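Local structure of Agap007691-pb (Anopheles gambiae, 5C98) at residues 23-28 with 41-46; 31-36 with 249-254; 284-289 with 322-327. The protein is of unknown function but belongs to the serpin family, whose members typically inhibit serine proteases, so a role as a protease inhibitor is possible. All coordinates share one frame; numbering follows the deposited sequence.

Contact 1: 23-28 with 41-46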
loop_
_atom_site.group_PDB
_atom_site.type_symbol
_atom_site.label_atom_id
_atom_site.label_comp_id
_atom_site.label_asym_id
_atom_site.label_seq_id
_atom_site.Cartn_x
_atom_site.Cartn_y
_atom_site.Cartn_z
ATOM N N LYS A 23 -8.284 5.109 9.741
ATOM C CA LYS A 23 -9.156 4.074 10.296
ATOM C C LYS A 23 -9.365 2.949 9.285
ATOM O O LYS A 23 -9.261 1.764 9.620
ATOM C CB LYS A 23 -10.506 4.661 10.722
ATOM C CG LYS A 23 -11.459 3.653 11.359
ATOM C CD LYS A 23 -12.765 4.306 11.802
ATOM C CE LYS A 23 -13.698 3.308 12.461
ATOM N NZ LYS A 23 -14.426 2.486 11.458
ATOM N N PHE A 24 -9.673 3.308 8.037
ATOM C CA PHE A 24 -9.868 2.301 6.992
ATOM C C PHE A 24 -8.579 1.523 6.726
ATOM O O PHE A 24 -8.597 0.302 6.559
ATOM C CB PHE A 24 -10.387 2.994 5.735
ATOM C CG PHE A 24 -10.330 2.161 4.503
ATOM C CD1 PHE A 24 -11.198 1.106 4.302
ATOM C CD2 PHE A 24 -9.395 2.444 3.519
ATOM C CE1 PHE A 24 -11.096 0.329 3.135
ATOM C CE2 PHE A 24 -9.315 1.675 2.374
ATOM C CZ PHE A 24 -10.156 0.615 2.200
ATOM N N THR A 25 -7.450 2.210 6.732
ATOM C CA THR A 25 -6.159 1.577 6.468
ATOM C C THR A 25 -5.860 0.471 7.470
ATOM O O THR A 25 -5.440 -0.627 7.093
ATOM C CB THR A 25 -5.047 2.637 6.449
ATOM O OG1 THR A 25 -5.177 3.416 5.268
ATOM C CG2 THR A 25 -3.668 2.022 6.461
ATOM N N LEU A 26 -6.055 0.757 8.754
ATOM C CA LEU A 26 -5.772 -0.253 9.767
ATOM C C LEU A 26 -6.765 -1.402 9.700
ATOM O O LEU A 26 -6.375 -2.557 9.888
ATOM C CB LEU A 26 -5.729 0.397 11.151
ATOM C CG LEU A 26 -4.610 1.425 11.327
ATOM C CD1 LEU A 26 -4.756 2.031 12.731
ATOM C CD2 LEU A 26 -3.204 0.866 11.063
ATOM N N GLU A 27 -8.049 -1.120 9.416
ATOM C CA GLU A 27 -9.016 -2.202 9.244
ATOM C C GLU A 27 -8.657 -3.074 8.053
ATOM O O GLU A 27 -8.719 -4.305 8.123
ATOM C CB GLU A 27 -10.410 -1.616 9.033
ATOM C CG GLU A 27 -11.029 -1.041 10.306
ATOM C CD GLU A 27 -12.274 -0.228 10.045
ATOM O OE1 GLU A 27 -12.456 0.265 8.905
ATOM O OE2 GLU A 27 -13.069 -0.067 10.999
ATOM N N TYR A 28 -8.285 -2.451 6.941
ATOM C CA TYR A 28 -7.901 -3.202 5.756
ATOM C C TYR A 28 -6.681 -4.071 6.038
ATOM O O TYR A 28 -6.628 -5.240 5.643
ATOM C CB TYR A 28 -7.593 -2.196 4.657
ATOM C CG TYR A 28 -7.313 -2.759 3.280
ATOM C CD1 TYR A 28 -6.091 -3.318 2.958
ATOM C CD2 TYR A 28 -8.258 -2.651 2.272
ATOM C CE1 TYR A 28 -5.825 -3.769 1.681
ATOM C CE2 TYR A 28 -7.998 -3.112 1.003
ATOM C CZ TYR A 28 -6.805 -3.663 0.712
ATOM O OH TYR A 28 -6.517 -4.104 -0.577
ATOM N N VAL A 41 0.800 -2.995 1.726
ATOM C CA VAL A 41 -0.409 -2.565 1.033
ATOM C C VAL A 41 -0.567 -1.055 1.175
ATOM O O VAL A 41 -0.036 -0.431 2.097
ATOM C CB VAL A 41 -1.685 -3.287 1.529
ATOM C CG1 VAL A 41 -1.661 -4.756 1.106
ATOM C CG2 VAL A 41 -1.842 -3.168 3.053
ATOM N N SER A 42 -1.341 -0.451 0.271
ATOM C CA SER A 42 -1.708 0.957 0.370
ATOM C C SER A 42 -3.214 1.059 0.250
ATOM O O SER A 42 -3.753 1.241 -0.847
ATOM C CB SER A 42 -1.025 1.759 -0.729
ATOM O OG SER A 42 -1.465 3.089 -0.693
ATOM N N PRO A 43 -3.922 0.928 1.359
ATOM C CA PRO A 43 -5.377 1.134 1.319
ATOM C C PRO A 43 -5.748 2.506 0.796
ATOM O O PRO A 43 -6.799 2.668 0.169
ATOM C CB PRO A 43 -5.787 0.906 2.779
ATOM C CG PRO A 43 -4.704 -0.067 3.295
ATOM C CD PRO A 43 -3.469 0.447 2.676
ATOM N N TYR A 44 -4.934 3.513 1.079
ATOM C CA TYR A 44 -5.216 4.850 0.578
ATOM C C TYR A 44 -5.272 4.840 -0.933
ATOM O O TYR A 44 -6.175 5.451 -1.522
ATOM C CB TYR A 44 -4.142 5.821 1.068
ATOM C CG TYR A 44 -4.389 7.308 0.799
ATOM C CD1 TYR A 44 -5.637 7.872 1.017
ATOM C CD2 TYR A 44 -3.351 8.134 0.425
ATOM C CE1 TYR A 44 -5.848 9.227 0.837
ATOM C CE2 TYR A 44 -3.562 9.501 0.231
ATOM C CZ TYR A 44 -4.800 10.012 0.443
ATOM O OH TYR A 44 -5.034 11.359 0.281
ATOM N N HIS A 45 -4.307 4.179 -1.599
ATOM C CA HIS A 45 -4.379 4.151 -3.051
ATOM C C HIS A 45 -5.480 3.221 -3.560
ATOM O O HIS A 45 -6.028 3.458 -4.643
ATOM C CB HIS A 45 -3.045 3.856 -3.674
ATOM C CG HIS A 45 -2.993 4.245 -5.105
ATOM N ND1 HIS A 45 -2.792 3.341 -6.120
ATOM C CD2 HIS A 45 -3.116 5.454 -5.685
ATOM C CE1 HIS A 45 -2.809 3.985 -7.277
ATOM N NE2 HIS A 45 -3.015 5.269 -7.039
ATOM N N VAL A 46 -5.828 2.173 -2.806
ATOM C CA VAL A 46 -7.018 1.385 -3.139
ATOM C C VAL A 46 -8.223 2.316 -3.245
ATOM O O VAL A 46 -8.974 2.284 -4.222
ATOM C CB VAL A 46 -7.224 0.257 -2.108
ATOM C CG1 VAL A 46 -8.625 -0.354 -2.181
ATOM C CG2 VAL A 46 -6.164 -0.825 -2.229
HETATM O O HOH W 1 -3.149 3.607 3.414
#

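Contact 2: 31-36 with 249-254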
loop_
_atom_site.group_PDB
_atom_site.type_symbol
_atom_site.label_atom_id
_atom_site.label_comp_id
_atom_site.label_asym_id
_atom_site.label_seq_id
_atom_site.Cartn_x
_atom_site.Cartn_y
_atom_site.Cartn_z
ATOM N N ALA A 31 -7.443 -7.137 7.868
ATOM C CA ALA A 31 -8.133 -8.117 7.039
ATOM C C ALA A 31 -7.194 -8.848 6.099
ATOM O O ALA A 31 -7.528 -9.953 5.663
ATOM C CB ALA A 31 -9.217 -7.422 6.206
ATOM N N CYS A 32 -6.041 -8.276 5.747
ATOM C CA CYS A 32 -5.127 -9.003 4.870
ATOM C C CYS A 32 -3.868 -9.528 5.551
ATOM O O CYS A 32 -3.191 -10.383 4.968
ATOM C CB CYS A 32 -4.806 -8.211 3.596
ATOM S SG CYS A 32 -4.012 -6.668 3.836
ATOM N N TYR A 33 -3.564 -9.107 6.778
ATOM C CA TYR A 33 -2.360 -9.575 7.448
ATOM C C TYR A 33 -2.405 -11.080 7.594
ATOM O O TYR A 33 -3.429 -11.654 7.972
ATOM C CB TYR A 33 -2.251 -8.952 8.835
ATOM C CG TYR A 33 -1.193 -9.523 9.730
ATOM C CD1 TYR A 33 0.151 -9.318 9.469
ATOM C CD2 TYR A 33 -1.536 -10.236 10.866
ATOM C CE1 TYR A 33 1.111 -9.835 10.302
ATOM C CE2 TYR A 33 -0.597 -10.730 11.714
ATOM C CZ TYR A 33 0.744 -10.524 11.452
ATOM O OH TYR A 33 1.688 -11.037 12.317
ATOM N N ASP A 34 -1.276 -11.717 7.294
ATOM C CA ASP A 34 -1.074 -13.146 7.501
ATOM C C ASP A 34 0.271 -13.256 8.205
ATOM O O ASP A 34 1.296 -12.841 7.647
ATOM C CB ASP A 34 -1.076 -13.870 6.160
ATOM C CG ASP A 34 -0.822 -15.372 6.280
ATOM O OD1 ASP A 34 -0.283 -15.876 7.306
ATOM O OD2 ASP A 34 -1.183 -16.065 5.307
ATOM N N GLU A 35 0.264 -13.724 9.453
ATOM C CA GLU A 35 1.490 -13.709 10.251
ATOM C C GLU A 35 2.616 -14.493 9.596
ATOM O O GLU A 35 3.782 -14.250 9.920
ATOM C CB GLU A 35 1.250 -14.158 11.703
ATOM C CG GLU A 35 0.898 -15.610 11.882
ATOM C CD GLU A 35 0.646 -15.995 13.333
ATOM O OE1 GLU A 35 0.768 -15.143 14.246
ATOM O OE2 GLU A 35 0.340 -17.177 13.572
ATOM N N LYS A 36 2.296 -15.397 8.665
ATOM C CA LYS A 36 3.297 -16.236 8.015
ATOM C C LYS A 36 3.969 -15.566 6.826
ATOM O O LYS A 36 4.960 -16.103 6.322
ATOM C CB LYS A 36 2.639 -17.551 7.577
ATOM C CG LYS A 36 2.136 -18.340 8.756
ATOM N N GLU A 249 3.298 -11.459 20.524
ATOM C CA GLU A 249 3.261 -11.789 19.110
ATOM C C GLU A 249 2.928 -10.547 18.283
ATOM O O GLU A 249 2.142 -9.702 18.703
ATOM C CB GLU A 249 2.143 -12.811 18.871
ATOM C CG GLU A 249 2.330 -14.181 19.496
ATOM C CD GLU A 249 3.367 -14.985 18.780
ATOM O OE1 GLU A 249 3.422 -14.902 17.529
ATOM O OE2 GLU A 249 4.134 -15.688 19.462
ATOM N N LEU A 250 3.524 -10.444 17.099
ATOM C CA LEU A 250 3.190 -9.352 16.196
ATOM C C LEU A 250 1.701 -9.319 15.900
ATOM O O LEU A 250 1.117 -8.246 15.822
ATOM C CB LEU A 250 4.029 -9.432 14.929
ATOM C CG LEU A 250 3.722 -8.319 13.925
ATOM C CD1 LEU A 250 4.020 -6.925 14.493
ATOM C CD2 LEU A 250 4.510 -8.533 12.636
ATOM N N ARG A 251 1.054 -10.480 15.788
ATOM C CA ARG A 251 -0.378 -10.489 15.488
ATOM C C ARG A 251 -1.165 -9.692 16.518
ATOM O O ARG A 251 -2.181 -9.062 16.179
ATOM C CB ARG A 251 -0.896 -11.916 15.452
ATOM C CG ARG A 251 -2.311 -12.065 14.970
ATOM C CD ARG A 251 -2.708 -13.535 14.986
ATOM N NE ARG A 251 -2.743 -14.050 16.356
ATOM C CZ ARG A 251 -1.744 -14.683 16.967
ATOM N NH1 ARG A 251 -0.595 -14.912 16.346
ATOM N NH2 ARG A 251 -1.898 -15.090 18.216
ATOM N N GLN A 252 -0.721 -9.694 17.778
ATOM C CA GLN A 252 -1.436 -8.926 18.791
ATOM C C GLN A 252 -1.365 -7.428 18.511
ATOM O O GLN A 252 -2.348 -6.704 18.688
ATOM C CB GLN A 252 -0.867 -9.230 20.178
ATOM C CG GLN A 252 -1.673 -8.622 21.302
ATOM C CD GLN A 252 -1.022 -8.816 22.656
ATOM O OE1 GLN A 252 -0.521 -9.897 22.973
ATOM N NE2 GLN A 252 -1.022 -7.763 23.463
ATOM N N ILE A 253 -0.205 -6.932 18.083
ATOM C CA ILE A 253 -0.078 -5.521 17.745
ATOM C C ILE A 253 -0.932 -5.202 16.527
ATOM O O ILE A 253 -1.651 -4.203 16.492
ATOM C CB ILE A 253 1.406 -5.173 17.487
ATOM C CG1 ILE A 253 2.200 -4.973 18.791
ATOM C CG2 ILE A 253 1.548 -3.876 16.677
ATOM C CD1 ILE A 253 2.285 -6.134 19.713
ATOM N N VAL A 254 -0.838 -6.030 15.491
ATOM C CA VAL A 254 -1.547 -5.756 14.251
ATOM C C VAL A 254 -3.048 -5.719 14.504
ATOM O O VAL A 254 -3.753 -4.840 13.998
ATOM C CB VAL A 254 -1.225 -6.836 13.208
ATOM C CG1 VAL A 254 -2.172 -6.717 11.976
ATOM C CG2 VAL A 254 0.203 -6.745 12.778
HETATM O O HOH W 2 2.430 -13.193 15.404
#

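Contact 3: 284-289 with 322-327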
loop_
_atom_site.group_PDB
_atom_site.type_symbol
_atom_site.label_atom_id
_atom_site.label_comp_id
_atom_site.label_asym_id
_atom_site.label_seq_id
_atom_site.Cartn_x
_atom_site.Cartn_y
_atom_site.Cartn_z
ATOM N N ARG A 284 8.228 -6.553 -1.404
ATOM C CA ARG A 284 7.610 -6.323 -2.701
ATOM C C ARG A 284 6.517 -7.365 -2.823
ATOM O O ARG A 284 6.815 -8.545 -3.019
ATOM C CB ARG A 284 8.621 -6.464 -3.826
ATOM C CG ARG A 284 8.017 -6.085 -5.182
ATOM C CD ARG A 284 8.879 -6.471 -6.322
ATOM N NE ARG A 284 10.007 -5.569 -6.490
ATOM C CZ ARG A 284 11.277 -5.878 -6.247
ATOM N NH1 ARG A 284 11.613 -7.075 -5.776
ATOM N NH2 ARG A 284 12.224 -4.973 -6.475
ATOM N N GLU A 285 5.264 -6.943 -2.689
ATOM C CA GLU A 285 4.175 -7.884 -2.464
ATOM C C GLU A 285 2.961 -7.528 -3.302
ATOM O O GLU A 285 2.502 -6.378 -3.293
ATOM C CB GLU A 285 3.777 -7.935 -0.982
ATOM C CG GLU A 285 4.826 -8.580 -0.044
ATOM C CD GLU A 285 5.058 -10.058 -0.266
ATOM O OE1 GLU A 285 4.166 -10.764 -0.793
ATOM O OE2 GLU A 285 6.177 -10.532 0.092
ATOM N N LYS A 286 2.455 -8.526 -4.016
ATOM C CA LYS A 286 1.227 -8.444 -4.785
ATOM C C LYS A 286 0.076 -8.895 -3.896
ATOM O O LYS A 286 0.167 -9.948 -3.247
ATOM C CB LYS A 286 1.336 -9.365 -5.996
ATOM C CG LYS A 286 0.110 -9.397 -6.895
ATOM C CD LYS A 286 0.357 -10.185 -8.179
ATOM C CE LYS A 286 0.509 -11.661 -7.927
ATOM N NZ LYS A 286 1.096 -12.327 -9.118
ATOM N N THR A 287 -0.993 -8.104 -3.858
ATOM C CA THR A 287 -2.168 -8.398 -3.058
ATOM C C THR A 287 -3.410 -8.204 -3.907
ATOM O O THR A 287 -3.351 -7.696 -5.030
ATOM C CB THR A 287 -2.228 -7.508 -1.816
ATOM O OG1 THR A 287 -2.253 -6.128 -2.207
ATOM C CG2 THR A 287 -1.021 -7.761 -0.928
ATOM N N ASP A 288 -4.566 -8.533 -3.331
ATOM C CA ASP A 288 -5.829 -8.605 -4.059
ATOM C C ASP A 288 -6.861 -7.778 -3.312
ATOM O O ASP A 288 -7.618 -8.308 -2.494
ATOM C CB ASP A 288 -6.273 -10.063 -4.181
ATOM C CG ASP A 288 -7.435 -10.252 -5.131
ATOM O OD1 ASP A 288 -8.040 -9.252 -5.539
ATOM O OD2 ASP A 288 -7.757 -11.420 -5.478
ATOM N N PRO A 289 -6.929 -6.476 -3.575
ATOM C CA PRO A 289 -8.006 -5.658 -2.998
ATOM C C PRO A 289 -9.395 -6.214 -3.200
ATOM O O PRO A 289 -10.285 -5.951 -2.375
ATOM C CB PRO A 289 -7.822 -4.307 -3.705
ATOM C CG PRO A 289 -6.389 -4.255 -4.045
ATOM C CD PRO A 289 -5.896 -5.656 -4.226
ATOM N N ILE A 322 -5.926 -5.655 -8.563
ATOM C CA ILE A 322 -4.674 -6.127 -7.989
ATOM C C ILE A 322 -3.815 -4.929 -7.622
ATOM O O ILE A 322 -3.710 -3.972 -8.396
ATOM C CB ILE A 322 -3.918 -7.039 -8.979
ATOM C CG1 ILE A 322 -4.743 -8.293 -9.305
ATOM C CG2 ILE A 322 -2.559 -7.420 -8.428
ATOM C CD1 ILE A 322 -5.060 -9.180 -8.133
ATOM N N GLN A 323 -3.170 -5.015 -6.468
ATOM C CA GLN A 323 -2.199 -4.028 -6.016
ATOM C C GLN A 323 -0.835 -4.674 -5.846
ATOM O O GLN A 323 -0.722 -5.839 -5.464
ATOM C CB GLN A 323 -2.610 -3.386 -4.697
ATOM C CG GLN A 323 -1.694 -2.299 -4.207
ATOM C CD GLN A 323 -2.272 -1.525 -3.039
ATOM O OE1 GLN A 323 -2.349 -2.019 -1.912
ATOM N NE2 GLN A 323 -2.690 -0.298 -3.303
ATOM N N HIS A 324 0.224 -3.912 -6.125
ATOM C CA HIS A 324 1.593 -4.358 -5.900
ATOM C C HIS A 324 2.359 -3.207 -5.287
ATOM O O HIS A 324 2.337 -2.087 -5.811
ATOM C CB HIS A 324 2.235 -4.794 -7.224
ATOM C CG HIS A 324 3.249 -5.883 -7.092
ATOM N ND1 HIS A 324 3.326 -6.934 -7.985
ATOM C CD2 HIS A 324 4.256 -6.074 -6.209
ATOM C CE1 HIS A 324 4.327 -7.723 -7.651
ATOM N NE2 HIS A 324 4.911 -7.229 -6.573
ATOM N N CYS A 325 2.967 -3.459 -4.135
ATOM C CA CYS A 325 3.640 -2.424 -3.380
ATOM C C CYS A 325 5.097 -2.781 -3.180
ATOM O O CYS A 325 5.465 -3.956 -3.123
ATOM C CB CYS A 325 3.008 -2.249 -2.016
ATOM S SG CYS A 325 1.354 -1.469 -2.081
ATOM N N TYR A 326 5.915 -1.750 -3.031
ATOM C CA TYR A 326 7.346 -1.894 -2.840
ATOM C C TYR A 326 7.840 -0.910 -1.791
ATOM O O TYR A 326 7.403 0.246 -1.757
ATOM C CB TYR A 326 8.069 -1.589 -4.149
ATOM C CG TYR A 326 9.596 -1.542 -4.051
ATOM C CD1 TYR A 326 10.346 -2.702 -4.055
ATOM C CD2 TYR A 326 10.261 -0.331 -3.938
ATOM C CE1 TYR A 326 11.766 -2.665 -3.948
ATOM C CE2 TYR A 326 11.663 -0.275 -3.829
ATOM C CZ TYR A 326 12.400 -1.437 -3.860
ATOM O OH TYR A 326 13.796 -1.397 -3.773
ATOM N N LEU A 327 8.764 -1.383 -0.960
ATOM C CA LEU A 327 9.504 -0.588 0.012
ATOM C C LEU A 327 10.847 -1.266 0.230
ATOM O O LEU A 327 10.908 -2.488 0.318
ATOM C CB LEU A 327 8.765 -0.557 1.358
ATOM C CG LEU A 327 9.532 0.045 2.535
ATOM C CD1 LEU A 327 9.759 1.559 2.361
ATOM C CD2 LEU A 327 8.795 -0.211 3.812
HETATM O O HOH W 3 6.901 -9.078 -6.156
HETATM O O HOH W 4 -4.014 -4.216 -1.296
#

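Contact 1: 23-28 with 41-46
Pro43 packs against Phe24, Thr25 and Tyr28 of helix 15-32, a small worked case of how a helix can seat a single ring between residues one turn apart. Tyr28 lays its ring obliquely over the proline: Pro43 CB lies over one ring face, and Pro43 CG touches the rim carbon CD1 of Tyr28 at 3.6 Å. CG of Tyr28 stands anti to the backbone N (chi1 -174°), which places the ring root on the proline. Phe24 meets the same residue chiefly through one ring atom, CE2, 3.6 Å from Pro43 CB, and the carbonyl oxygen of Pro43 sits at the ring edge, near the ring plane. Thr25, between the two aromatics in sequence, crosses the proline at about a right angle and brings its OG1 to 3.6 Å from Pro43 CB.

In the serpin fold this is where the long N-terminal helix packs on the start of helix 43-51, behind the central sheet. Ser42 is the N-cap of that second helix, its OG accepting from His45 N at 3.2 Å, while the ring nitrogen ND1 of His45 bonds to Ser173 in the sheet.

Another amide of the first turn, Tyr44 N, is satisfied by a water that accepts from it at 2.9 Å. The same water donates to Thr25 OG1 at 2.8 Å, and the Thr25 hydroxyl in turn bonds to the carbonyl of Asn21, one turn back. At the far end of the Tyr28 ring, OH approaches Val46 CG2 at 3.7 Å, and CE1 of Tyr28 grazes Val41 CB more loosely at 4.2 Å. Pro289 and Thr292 of helix 289-295 also lean on Tyr28.

Contact 2: 31-36 with 249-254
The ring of Tyr33 is sandwiched, with Val254 on one face and the backbone of its own loop on the other. Val254 CG2 stands 4.0 Å from the ring centroid and 8° off the normal, a CH-pi contact almost over the centre, while Val254 CG1 lies over the same face, nearest to Tyr33 CG at 3.7 Å. Across the ring lies the amide N of Glu35, offset toward the rim. Arg251 CG comes in at the edge, 3.9 Å from Tyr33 CE2, and the hydroxyl end passes beside Leu250.

The other flat group, the Arg251 guanidinium, receives Glu35 OE1 at its edge. Carboxylate and guanidinium planes stand 80° apart, so they do not form a coplanar, two-bond pair; the salt bridge rests on a single weak, rather bent bond from Arg251 NH1 to Glu35 OE1, and its 2.5 Å is short enough to make the detail doubtful. Glu35 OE1 also accepts from a water, at 2.8 Å. That water donates as well to Glu249 OE1 and accepts from Arg251 N, so it sits between two carboxylates whose like charges it probably helps to screen.

Tyr33 and Leu250 both also touch Asn371 of strand 366-372. Such joining of the N-terminal helix's exit loop to a short helix lying against the strands of sheet B belongs to the serpin fold.

Contact 3: 284-289 with 322-327
Strands 284-287 and 322-327 run antiparallel, their axes at 168° and 4.7 Å apart. Glu285 with Cys325 and Thr287 with Gln323 are the hydrogen-bonded pairs, each joined by two backbone bonds; the shortest is Thr287 N to Gln323 O, 2.8 Å.

Between them, Lys286 faces His324 in a non-hydrogen-bonded pair. Lys286 CB rests over the imidazole face, 3.9 Å from the ring centroid in a CH-pi contact, while the ammonium pairs with Asp159. His324 ND1 bonds to the carbonyl of Phe154, and NE2 meets, in the ring plane, a water 2.7 Å away that also donates to Arg284 O.

In serpins these are neighbouring strands of central sheet A. The second strand pairs on its other side directly with strand 169-177, as expected for a serpin whose reactive loop has not inserted between those two strands.

Beside His324, the Arg284 guanidinium is turned 23° from the Tyr326 ring, NH2 lying obliquely 3.5 Å from CE1 of Tyr326, and NE bonds to the carbonyl of Glu150. On the sheet's other face, a water links Thr287 OG1 to Gln323 OE1, each 2.8 Å from it, and Gln323 NE2 bonds to Ser173.

From the N terminus, helix 15-32 carries the first segment of contact 1, and its last turn and exit loop carry that of contact 2. Contact 1 closes a short loop when the chain returns at 41-46, whereas contact 2 waits more than two hundred residues for 249-254; because their segments alternate, the two loops cross. Contact 3 follows in series, closing the loop from 284-289 to 322-327. Contact 1 touches both of the others. Its Val41 CG1 packs on Cys32 SG of contact 2, and Ser42 N probably hydrogen-bonds Gln323 OE1 of contact 3. Contacts 2 and 3 do not touch. Together they tie the N-terminal helix to the central sheet and to the helix near sheet B.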